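PDB 4BQ2: B-agarase from Saccharophagus degradans, which hydrolyses the beta-glycosidic linkages of agarose as a family 50 glycoside hydrolase, probably working from the chain end as an exo-beta-agarase. Local coordinates for residues Ala618-Tyr629 with Leu644-His654; Asn427-Val437 with Trp482-Asn490. One frame throughout, in Å; residues are numbered along the deposited sequence.

Contact 1 of 2, residues Ala618-Tyr629 with Leu644-His654; sequences AKYADVVSYNSY and LDKPSIIGEFH
Strands 624-627 and 648-652 run parallel, their axes 4.4 Å apart at closest and inclined at 35°, Val624 to Tyr626 facing Ser648 to Ile650. The ladder climbs from Val624 N on Pro647 O to Gly651 N on Tyr626 O. Then Gly651 steps out of the extended conformation. Ser628 N therefore bonds to Glu652 O, and the register moves on by one residue. At the start, the chain of Lys646 bends twice and brings NZ to Ala621 O at 2.7 Å, with a weak second bond to Ala618 O. This ties the lysine to the end of helix 611-620. On the sheet face carrying Tyr626 and Ser648, a water at the Tyr626 ring edge, in its plane, joins Tyr626 OH to Ser648 OG. Ser648 OG donates to Lys646 O. On the other face, the Asn627 amide lies stacked against the Glu652 carboxylate, with planes 19° apart and no hydrogen bond. Asn627 ND2 binds Glu491 instead. Tyr629 OH donates to Glu652 OE1 at 2.5 Å, from the anti side and above the carboxylate plane. Arg603 forms a salt bridge with Glu652 OE2, so both oxygens are held. The edge of the Tyr629 ring meets the His654 face, with CE1 3.2 Å from His654 CD2. Neighbouring strands of a (beta/alpha)8 barrel pair in this way, and a glutamate at this strand end is consistent with the active-site layout of clan GH-A.

Contact 2 of 2, residues Asn427-Val437 with Trp482-Asn490; sequences NRIPFFANGWV and WCVGVFIDN
Phe431 to Gly435 and Cys483 to Ile488 are parallel neighbours in a (beta/alpha)8 barrel, joined as a beta-alpha-beta unit through helix 460-477. Six backbone bonds satisfy the facing amides and carbonyls. Phe431 N donates to Trp482 O, and Phe431 O accepts from Val484 N. Val484 has near-helical backbone angles, and the next bond skips it: Ala433 N goes to Gly485 O at 2.9 Å, nearly straight at 171°. Ala433 O then takes Phe487 N, Gly435 N donates to Phe487 O, and Gly435 O takes Asp489 N. The skipped Val484 sets its CB over one face of the Phe432 ring, 3.8 Å from the centroid. On the other sheet face, Phe431 CG lies between its backbone N and carbonyl carbon (chi1 62°), turning the ring so that Cys483 CA lies over its face. At the start, Asn427 CA sits over the five-membered ring of Trp482. Asn427 OD1 is near Trp482 NE1, but the angle is too poor for a hydrogen bond. Beyond the last backbone bond the Asp489 carboxylate takes over. Asp489 OD2 binds Tyr582 and a water that also donates to Val437 O. Asn490 OD1 is met by Arg603, while Asn490 CB rests 3.7 Å from Trp436 CZ3. Asp489 OD1 accepts Val437 N at 2.9 Å on its syn side, 25° out of the carboxylate plane, and a second water donates to the same oxygen at 2.7 Å.

From the N terminus, contact 2 comes first. It closes a loop of 44 residues that includes helix 460-477. Contact 1 follows later and closes a shorter loop of 14 residues. The two are in series, neither nested nor crossed. The chain from Leu598 to Phe604 lies between them: Leu598 and Leu600 bond to Val486, Phe604 to Ser625. Strand 693-699 continues from 648-652 to strand 280-287, which helps close the barrel. Inside it the contacts meet: Ser625 CB is 3.7 Å from Phe487 CE1, and Ile649 CD1 is 3.8 Å from Phe432 CE2. Arg603 reaches both Glu652 and Asn490.

Contact 1 of 2, residues Ala618-Tyr629 with Leu644-His654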
loop_
_atom_site.group_PDB
_atom_site.type_symbol
_atom_site.label_atom_id
_atom_site.label_comp_id
_atom_site.label_asym_id
_atom_site.label_seq_id
_atom_site.Cartn_x
_atom_site.Cartn_y
_atom_site.Cartn_z
ATOM N N ALA A 618 -2.231 21.653 1.445
ATOM C CA ALA A 618 -2.924 22.497 0.455
ATOM C C ALA A 618 -2.238 23.866 0.333
ATOM O O ALA A 618 -2.257 24.482 -0.725
ATOM C CB ALA A 618 -4.393 22.664 0.824
ATOM N N LYS A 619 -1.617 24.325 1.408
ATOM C CA LYS A 619 -1.018 25.659 1.445
ATOM C C LYS A 619 0.272 25.692 0.621
ATOM O O LYS A 619 0.545 26.690 -0.065
ATOM C CB LYS A 619 -0.760 26.069 2.907
ATOM C CG LYS A 619 -0.371 27.533 3.132
ATOM C CD LYS A 619 -0.294 27.844 4.631
ATOM C CE LYS A 619 -0.232 29.345 4.898
ATOM N NZ LYS A 619 0.859 30.004 4.137
ATOM N N TYR A 620 1.040 24.593 0.660
ATOM C CA TYR A 620 2.387 24.594 0.102
ATOM C C TYR A 620 2.587 23.741 -1.152
ATOM O O TYR A 620 3.382 24.092 -2.019
ATOM C CB TYR A 620 3.416 24.173 1.162
ATOM C CG TYR A 620 3.572 25.182 2.286
ATOM C CD1 TYR A 620 4.329 26.343 2.110
ATOM C CD2 TYR A 620 2.969 24.973 3.509
ATOM C CE1 TYR A 620 4.472 27.272 3.126
ATOM C CE2 TYR A 620 3.100 25.900 4.529
ATOM C CZ TYR A 620 3.858 27.037 4.320
ATOM O OH TYR A 620 4.015 27.932 5.338
ATOM N N ALA A 621 1.905 22.600 -1.228
ATOM C CA ALA A 621 2.012 21.729 -2.399
ATOM C C ALA A 621 1.246 22.318 -3.571
ATOM O O ALA A 621 0.147 22.867 -3.391
ATOM C CB ALA A 621 1.478 20.353 -2.071
ATOM N N ASP A 622 1.834 22.226 -4.767
ATOM C CA ASP A 622 1.127 22.578 -6.007
ATOM C C ASP A 622 -0.029 21.620 -6.228
ATOM O O ASP A 622 -1.080 22.009 -6.702
ATOM C CB ASP A 622 2.086 22.529 -7.192
ATOM C CG ASP A 622 3.222 23.554 -7.063
ATOM O OD1 ASP A 622 2.962 24.757 -7.235
ATOM O OD2 ASP A 622 4.354 23.169 -6.736
ATOM N N VAL A 623 0.191 20.349 -5.893
ATOM C CA VAL A 623 -0.806 19.299 -6.094
ATOM C C VAL A 623 -0.761 18.436 -4.802
ATOM O O VAL A 623 0.329 18.033 -4.384
ATOM C CB VAL A 623 -0.459 18.406 -7.309
ATOM C CG1 VAL A 623 -1.503 17.315 -7.475
ATOM C CG2 VAL A 623 -0.398 19.203 -8.604
ATOM N N VAL A 624 -1.914 18.180 -4.174
ATOM C CA VAL A 624 -1.967 17.367 -2.955
ATOM C C VAL A 624 -2.098 15.884 -3.324
ATOM O O VAL A 624 -3.004 15.505 -4.101
ATOM C CB VAL A 624 -3.147 17.788 -2.039
ATOM C CG1 VAL A 624 -3.095 16.993 -0.742
ATOM C CG2 VAL A 624 -3.057 19.288 -1.707
ATOM N N SER A 625 -1.217 15.033 -2.788
ATOM C CA SER A 625 -1.249 13.588 -3.162
ATOM C C SER A 625 -1.804 12.721 -2.054
ATOM O O SER A 625 -1.498 12.938 -0.862
ATOM C CB SER A 625 0.146 13.071 -3.526
ATOM O OG SER A 625 1.077 13.552 -2.594
ATOM N N TYR A 626 -2.599 11.741 -2.461
ATOM C CA TYR A 626 -3.213 10.764 -1.556
ATOM C C TYR A 626 -2.988 9.370 -2.156
ATOM O O TYR A 626 -3.106 9.183 -3.374
ATOM C CB TYR A 626 -4.731 10.970 -1.462
ATOM C CG TYR A 626 -5.193 12.397 -1.134
ATOM C CD1 TYR A 626 -5.323 12.824 0.196
ATOM C CD2 TYR A 626 -5.474 13.314 -2.155
ATOM C CE1 TYR A 626 -5.745 14.129 0.511
ATOM C CE2 TYR A 626 -5.899 14.623 -1.860
ATOM C CZ TYR A 626 -6.024 15.020 -0.529
ATOM O OH TYR A 626 -6.437 16.305 -0.234
ATOM N N ASN A 627 -2.707 8.399 -1.297
ATOM C CA ASN A 627 -2.697 6.967 -1.690
ATOM C C ASN A 627 -4.031 6.406 -1.170
ATOM O O ASN A 627 -4.304 6.536 0.011
ATOM C CB ASN A 627 -1.540 6.242 -0.979
ATOM C CG ASN A 627 -0.186 6.703 -1.467
ATOM O OD1 ASN A 627 -0.104 7.397 -2.480
ATOM N ND2 ASN A 627 0.871 6.361 -0.739
ATOM N N SER A 628 -4.844 5.800 -2.030
ATOM C CA SER A 628 -6.173 5.365 -1.608
ATOM C C SER A 628 -6.475 3.984 -2.173
ATOM O O SER A 628 -6.872 3.826 -3.352
ATOM C CB SER A 628 -7.267 6.396 -1.991
ATOM O OG SER A 628 -8.550 6.024 -1.444
ATOM N N TYR A 629 -6.246 2.976 -1.339
ATOM C CA TYR A 629 -6.497 1.615 -1.739
ATOM C C TYR A 629 -7.926 1.239 -1.365
ATOM O O TYR A 629 -8.179 0.689 -0.300
ATOM C CB TYR A 629 -5.499 0.700 -1.048
ATOM C CG TYR A 629 -4.050 0.869 -1.521
ATOM C CD1 TYR A 629 -3.604 0.226 -2.674
ATOM C CD2 TYR A 629 -3.136 1.578 -0.770
ATOM C CE1 TYR A 629 -2.282 0.344 -3.095
ATOM C CE2 TYR A 629 -1.808 1.715 -1.190
ATOM C CZ TYR A 629 -1.392 1.073 -2.348
ATOM O OH TYR A 629 -0.056 1.166 -2.762
ATOM N N LEU A 644 -11.168 22.768 -0.273
ATOM C CA LEU A 644 -9.757 23.054 -0.531
ATOM C C LEU A 644 -9.576 23.630 -1.922
ATOM O O LEU A 644 -8.756 24.512 -2.113
ATOM C CB LEU A 644 -8.915 21.769 -0.438
ATOM C CG LEU A 644 -8.903 21.029 0.882
ATOM C CD1 LEU A 644 -8.090 19.750 0.737
ATOM C CD2 LEU A 644 -8.291 21.918 1.944
ATOM N N ASP A 645 -10.349 23.115 -2.879
ATOM C CA ASP A 645 -10.252 23.507 -4.285
ATOM C C ASP A 645 -8.799 23.399 -4.777
ATOM O O ASP A 645 -8.298 24.335 -5.414
ATOM C CB ASP A 645 -10.773 24.944 -4.503
ATOM C CG ASP A 645 -11.072 25.241 -5.974
ATOM O OD1 ASP A 645 -11.230 24.274 -6.768
ATOM O OD2 ASP A 645 -11.148 26.451 -6.332
ATOM N N LYS A 646 -8.139 22.267 -4.494
ATOM C CA LYS A 646 -6.760 22.041 -4.950
ATOM C C LYS A 646 -6.734 20.893 -5.931
ATOM O O LYS A 646 -7.385 19.857 -5.707
ATOM C CB LYS A 646 -5.776 21.646 -3.808
ATOM C CG LYS A 646 -5.391 22.710 -2.802
ATOM C CD LYS A 646 -4.437 23.785 -3.351
ATOM C CE LYS A 646 -3.034 23.247 -3.641
ATOM N NZ LYS A 646 -2.087 24.365 -3.918
ATOM N N PRO A 647 -5.910 21.024 -6.966
ATOM C CA PRO A 647 -5.667 19.880 -7.819
ATOM C C PRO A 647 -5.024 18.791 -6.960
ATOM O O PRO A 647 -4.247 19.083 -6.034
ATOM C CB PRO A 647 -4.706 20.416 -8.872
ATOM C CG PRO A 647 -4.045 21.598 -8.229
ATOM C CD PRO A 647 -5.095 22.195 -7.346
ATOM N N SER A 648 -5.378 17.547 -7.261
ATOM C CA SER A 648 -5.036 16.426 -6.380
ATOM C C SER A 648 -4.543 15.261 -7.236
ATOM O O SER A 648 -4.801 15.195 -8.424
ATOM C CB SER A 648 -6.278 16.022 -5.573
ATOM O OG SER A 648 -6.763 17.146 -4.810
ATOM N N ILE A 649 -3.819 14.332 -6.631
ATOM C CA ILE A 649 -3.422 13.167 -7.406
ATOM C C ILE A 649 -3.481 11.963 -6.498
ATOM O O ILE A 649 -3.169 12.083 -5.310
ATOM C CB ILE A 649 -2.028 13.366 -8.076
ATOM C CG1 ILE A 649 -1.689 12.233 -9.069
ATOM C CG2 ILE A 649 -0.897 13.580 -7.049
ATOM C CD1 ILE A 649 -0.378 12.471 -9.838
ATOM N N ILE A 650 -3.929 10.828 -7.050
ATOM C CA ILE A 650 -3.801 9.512 -6.369
ATOM C C ILE A 650 -2.404 8.924 -6.646
ATOM O O ILE A 650 -2.052 8.672 -7.797
ATOM C CB ILE A 650 -4.865 8.516 -6.877
ATOM C CG1 ILE A 650 -6.283 8.997 -6.492
ATOM C CG2 ILE A 650 -4.577 7.081 -6.357
ATOM C CD1 ILE A 650 -6.588 9.054 -4.988
ATOM N N GLY A 651 -1.595 8.750 -5.604
ATOM C CA GLY A 651 -0.204 8.285 -5.799
ATOM C C GLY A 651 -0.133 6.779 -5.940
ATOM O O GLY A 651 0.834 6.247 -6.534
ATOM N N GLU A 652 -1.150 6.104 -5.386
ATOM C CA GLU A 652 -1.235 4.619 -5.317
ATOM C C GLU A 652 -2.673 4.135 -5.231
ATOM O O GLU A 652 -3.472 4.692 -4.473
ATOM C CB GLU A 652 -0.504 4.097 -4.073
ATOM C CG GLU A 652 0.955 4.491 -4.048
ATOM C CD GLU A 652 1.701 4.040 -2.815
ATOM O OE1 GLU A 652 1.188 3.205 -2.015
ATOM O OE2 GLU A 652 2.816 4.539 -2.662
ATOM N N PHE A 653 -2.969 3.096 -6.013
ATOM C CA PHE A 653 -4.108 2.196 -5.794
ATOM C C PHE A 653 -3.709 0.878 -6.447
ATOM O O PHE A 653 -2.726 0.817 -7.213
ATOM C CB PHE A 653 -5.420 2.721 -6.402
ATOM C CG PHE A 653 -5.486 2.675 -7.926
ATOM C CD1 PHE A 653 -4.769 3.590 -8.698
ATOM C CD2 PHE A 653 -6.329 1.755 -8.579
ATOM C CE1 PHE A 653 -4.850 3.561 -10.101
ATOM C CE2 PHE A 653 -6.429 1.732 -9.976
ATOM C CZ PHE A 653 -5.681 2.626 -10.738
ATOM N N HIS A 654 -4.469 -0.159 -6.151
ATOM C CA HIS A 654 -4.298 -1.447 -6.832
ATOM C C HIS A 654 -5.453 -2.401 -6.577
ATOM O O HIS A 654 -6.239 -2.163 -5.670
ATOM C CB HIS A 654 -2.920 -2.114 -6.602
ATOM C CG HIS A 654 -2.594 -2.524 -5.183
ATOM N ND1 HIS A 654 -3.479 -3.165 -4.320
ATOM C CD2 HIS A 654 -1.425 -2.445 -4.513
ATOM C CE1 HIS A 654 -2.875 -3.418 -3.172
ATOM N NE2 HIS A 654 -1.632 -2.980 -3.258
HETATM O O HOH W 1 -6.655 18.053 -2.276
#

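Contact 2 of 2, residues Asn427-Val437 with Trp482-Asn490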
loop_
_atom_site.group_PDB
_atom_site.type_symbol
_atom_site.label_atom_id
_atom_site.label_comp_id
_atom_site.label_asym_id
_atom_site.label_seq_id
_atom_site.Cartn_x
_atom_site.Cartn_y
_atom_site.Cartn_z
ATOM N N ASN A 427 12.996 10.799 -22.794
ATOM C CA ASN A 427 12.530 11.814 -23.732
ATOM C C ASN A 427 11.430 11.311 -24.686
ATOM O O ASN A 427 11.322 11.771 -25.809
ATOM C CB ASN A 427 13.712 12.452 -24.483
ATOM C CG ASN A 427 14.622 13.230 -23.558
ATOM O OD1 ASN A 427 14.265 13.515 -22.406
ATOM N ND2 ASN A 427 15.825 13.566 -24.043
ATOM N N ARG A 428 10.599 10.385 -24.209
ATOM C CA ARG A 428 9.483 9.858 -25.025
ATOM C C ARG A 428 8.191 9.810 -24.187
ATOM O O ARG A 428 7.070 9.789 -24.723
ATOM C CB ARG A 428 9.828 8.443 -25.565
ATOM C CG ARG A 428 10.965 8.376 -26.607
ATOM C CD ARG A 428 11.610 6.968 -26.608
ATOM N NE ARG A 428 10.609 6.072 -27.089
ATOM C CZ ARG A 428 10.440 4.780 -26.842
ATOM N NH1 ARG A 428 11.239 4.018 -26.072
ATOM N NH2 ARG A 428 9.398 4.263 -27.431
ATOM N N ILE A 429 8.351 9.762 -22.869
ATOM C CA ILE A 429 7.199 9.735 -21.954
ATOM C C ILE A 429 7.589 10.491 -20.669
ATOM O O ILE A 429 8.730 10.365 -20.187
ATOM C CB ILE A 429 6.724 8.278 -21.632
ATOM C CG1 ILE A 429 5.372 8.321 -20.884
ATOM C CG2 ILE A 429 7.803 7.504 -20.843
ATOM C CD1 ILE A 429 4.778 6.926 -20.636
ATOM N N PRO A 430 6.680 11.345 -20.153
ATOM C CA PRO A 430 7.012 12.095 -18.945
ATOM C C PRO A 430 7.165 11.186 -17.745
ATOM O O PRO A 430 6.717 10.027 -17.770
ATOM C CB PRO A 430 5.769 12.993 -18.736
ATOM C CG PRO A 430 5.144 13.082 -20.080
ATOM C CD PRO A 430 5.349 11.709 -20.666
ATOM N N PHE A 431 7.759 11.703 -16.678
ATOM C CA PHE A 431 7.954 10.898 -15.457
ATOM C C PHE A 431 7.759 11.755 -14.213
ATOM O O PHE A 431 7.846 12.983 -14.276
ATOM C CB PHE A 431 9.378 10.312 -15.412
ATOM C CG PHE A 431 10.460 11.360 -15.378
ATOM C CD1 PHE A 431 10.892 11.985 -16.563
ATOM C CD2 PHE A 431 11.046 11.725 -14.160
ATOM C CE1 PHE A 431 11.900 12.964 -16.524
ATOM C CE2 PHE A 431 12.037 12.686 -14.115
ATOM C CZ PHE A 431 12.483 13.292 -15.296
ATOM N N PHE A 432 7.517 11.092 -13.088
ATOM C CA PHE A 432 7.437 11.757 -11.778
ATOM C C PHE A 432 8.709 11.458 -11.047
ATOM O O PHE A 432 9.175 10.322 -11.097
ATOM C CB PHE A 432 6.226 11.265 -10.986
ATOM C CG PHE A 432 4.933 11.785 -11.531
ATOM C CD1 PHE A 432 4.462 11.361 -12.772
ATOM C CD2 PHE A 432 4.213 12.747 -10.825
ATOM C CE1 PHE A 432 3.272 11.865 -13.317
ATOM C CE2 PHE A 432 3.010 13.246 -11.340
ATOM C CZ PHE A 432 2.538 12.801 -12.583
ATOM N N ALA A 433 9.267 12.468 -10.386
ATOM C CA ALA A 433 10.518 12.305 -9.644
ATOM C C ALA A 433 10.189 12.165 -8.172
ATOM O O ALA A 433 9.085 12.469 -7.782
ATOM C CB ALA A 433 11.422 13.510 -9.836
ATOM N N ASN A 434 11.168 11.755 -7.364
ATOM C CA ASN A 434 10.977 11.640 -5.921
ATOM C C ASN A 434 12.261 11.753 -5.154
ATOM O O ASN A 434 13.369 11.475 -5.671
ATOM C CB ASN A 434 10.366 10.276 -5.565
ATOM C CG ASN A 434 11.366 9.120 -5.714
ATOM O OD1 ASN A 434 11.583 8.544 -6.823
ATOM N ND2 ASN A 434 11.983 8.773 -4.614
ATOM N N GLY A 435 12.107 12.102 -3.883
ATOM C CA GLY A 435 13.196 12.015 -2.930
ATOM C C GLY A 435 12.616 11.718 -1.569
ATOM O O GLY A 435 11.378 11.818 -1.355
ATOM N N TRP A 436 13.503 11.328 -0.665
ATOM C CA TRP A 436 13.143 11.066 0.725
ATOM C C TRP A 436 14.039 11.927 1.597
ATOM O O TRP A 436 15.254 11.951 1.394
ATOM C CB TRP A 436 13.480 9.624 1.111
ATOM C CG TRP A 436 12.897 8.494 0.352
ATOM C CD1 TRP A 436 13.465 7.846 -0.714
ATOM C CD2 TRP A 436 11.678 7.783 0.654
ATOM N NE1 TRP A 436 12.675 6.793 -1.102
ATOM C CE2 TRP A 436 11.581 6.716 -0.266
ATOM C CE3 TRP A 436 10.692 7.932 1.626
ATOM C CZ2 TRP A 436 10.488 5.813 -0.275
ATOM C CZ3 TRP A 436 9.595 7.023 1.649
ATOM C CH2 TRP A 436 9.494 5.996 0.686
ATOM N N VAL A 437 13.454 12.612 2.578
ATOM C CA VAL A 437 14.247 13.386 3.524
ATOM C C VAL A 437 14.554 12.483 4.705
ATOM O O VAL A 437 13.687 12.201 5.550
ATOM C CB VAL A 437 13.539 14.700 3.974
ATOM C CG1 VAL A 437 14.440 15.535 4.915
ATOM C CG2 VAL A 437 13.164 15.495 2.751
ATOM N N TRP A 482 10.344 17.103 -19.095
ATOM C CA TRP A 482 9.657 15.792 -19.034
ATOM C C TRP A 482 9.310 15.394 -17.614
ATOM O O TRP A 482 8.527 14.458 -17.408
ATOM C CB TRP A 482 10.507 14.689 -19.667
ATOM C CG TRP A 482 10.687 14.854 -21.108
ATOM C CD1 TRP A 482 11.720 15.499 -21.755
ATOM C CD2 TRP A 482 9.810 14.372 -22.118
ATOM N NE1 TRP A 482 11.505 15.450 -23.131
ATOM C CE2 TRP A 482 10.361 14.739 -23.369
ATOM C CE3 TRP A 482 8.598 13.661 -22.084
ATOM C CZ2 TRP A 482 9.734 14.432 -24.585
ATOM C CZ3 TRP A 482 7.980 13.330 -23.302
ATOM C CH2 TRP A 482 8.544 13.731 -24.529
ATOM N N CYS A 483 9.884 16.084 -16.624
ATOM C CA CYS A 483 9.506 15.769 -15.245
ATOM C C CYS A 483 8.213 16.490 -14.865
ATOM O O CYS A 483 8.188 17.717 -14.743
ATOM C CB CYS A 483 10.631 16.115 -14.275
ATOM S SG CYS A 483 10.185 15.921 -12.529
ATOM N N VAL A 484 7.154 15.722 -14.606
ATOM C CA VAL A 484 5.835 16.299 -14.299
ATOM C C VAL A 484 5.880 17.006 -12.946
ATOM O O VAL A 484 5.350 18.114 -12.760
ATOM C CB VAL A 484 4.709 15.219 -14.314
ATOM C CG1 VAL A 484 3.330 15.856 -14.060
ATOM C CG2 VAL A 484 4.671 14.486 -15.660
ATOM N N GLY A 485 6.548 16.393 -11.996
ATOM C CA GLY A 485 6.585 16.955 -10.671
ATOM C C GLY A 485 7.392 16.085 -9.744
ATOM O O GLY A 485 7.861 15.011 -10.143
ATOM N N VAL A 486 7.520 16.535 -8.494
ATOM C CA VAL A 486 8.360 15.875 -7.495
ATOM C C VAL A 486 7.544 15.498 -6.249
ATOM O O VAL A 486 7.005 16.395 -5.595
ATOM C CB VAL A 486 9.530 16.822 -7.031
ATOM C CG1 VAL A 486 10.401 16.100 -5.994
ATOM C CG2 VAL A 486 10.395 17.294 -8.216
ATOM N N PHE A 487 7.461 14.185 -5.935
ATOM C CA PHE A 487 6.975 13.687 -4.631
ATOM C C PHE A 487 8.111 13.715 -3.619
ATOM O O PHE A 487 9.272 13.397 -3.956
ATOM C CB PHE A 487 6.525 12.222 -4.740
ATOM C CG PHE A 487 5.294 12.046 -5.590
ATOM C CD1 PHE A 487 4.039 12.474 -5.127
ATOM C CD2 PHE A 487 5.377 11.453 -6.836
ATOM C CE1 PHE A 487 2.898 12.308 -5.910
ATOM C CE2 PHE A 487 4.232 11.298 -7.635
ATOM C CZ PHE A 487 2.992 11.728 -7.162
ATOM N N ILE A 488 7.815 14.135 -2.406
ATOM C CA ILE A 488 8.825 14.039 -1.349
ATOM C C ILE A 488 8.207 13.247 -0.190
ATOM O O ILE A 488 7.116 13.585 0.294
ATOM C CB ILE A 488 9.323 15.415 -0.858
ATOM C CG1 ILE A 488 10.002 16.223 -1.989
ATOM C CG2 ILE A 488 10.287 15.225 0.330
ATOM C CD1 ILE A 488 11.352 15.706 -2.507
ATOM N N ASP A 489 8.899 12.186 0.231
ATOM C CA ASP A 489 8.446 11.319 1.351
ATOM C C ASP A 489 7.184 10.545 0.973
ATOM O O ASP A 489 6.738 10.639 -0.139
ATOM C CB ASP A 489 8.258 12.117 2.657
ATOM C CG ASP A 489 9.581 12.525 3.293
ATOM O OD1 ASP A 489 10.643 11.892 2.996
ATOM O OD2 ASP A 489 9.561 13.500 4.098
ATOM N N ASN A 490 6.621 9.746 1.892
ATOM C CA ASN A 490 5.524 8.882 1.546
ATOM C C ASN A 490 4.906 8.307 2.814
ATOM O O ASN A 490 5.657 7.781 3.667
ATOM C CB ASN A 490 6.062 7.725 0.683
ATOM C CG ASN A 490 5.006 6.698 0.349
ATOM O OD1 ASN A 490 4.102 6.994 -0.423
ATOM N ND2 ASN A 490 5.149 5.460 0.868
HETATM O O HOH W 2 11.296 9.874 4.644
HETATM O O HOH W 3 11.184 13.289 6.149
#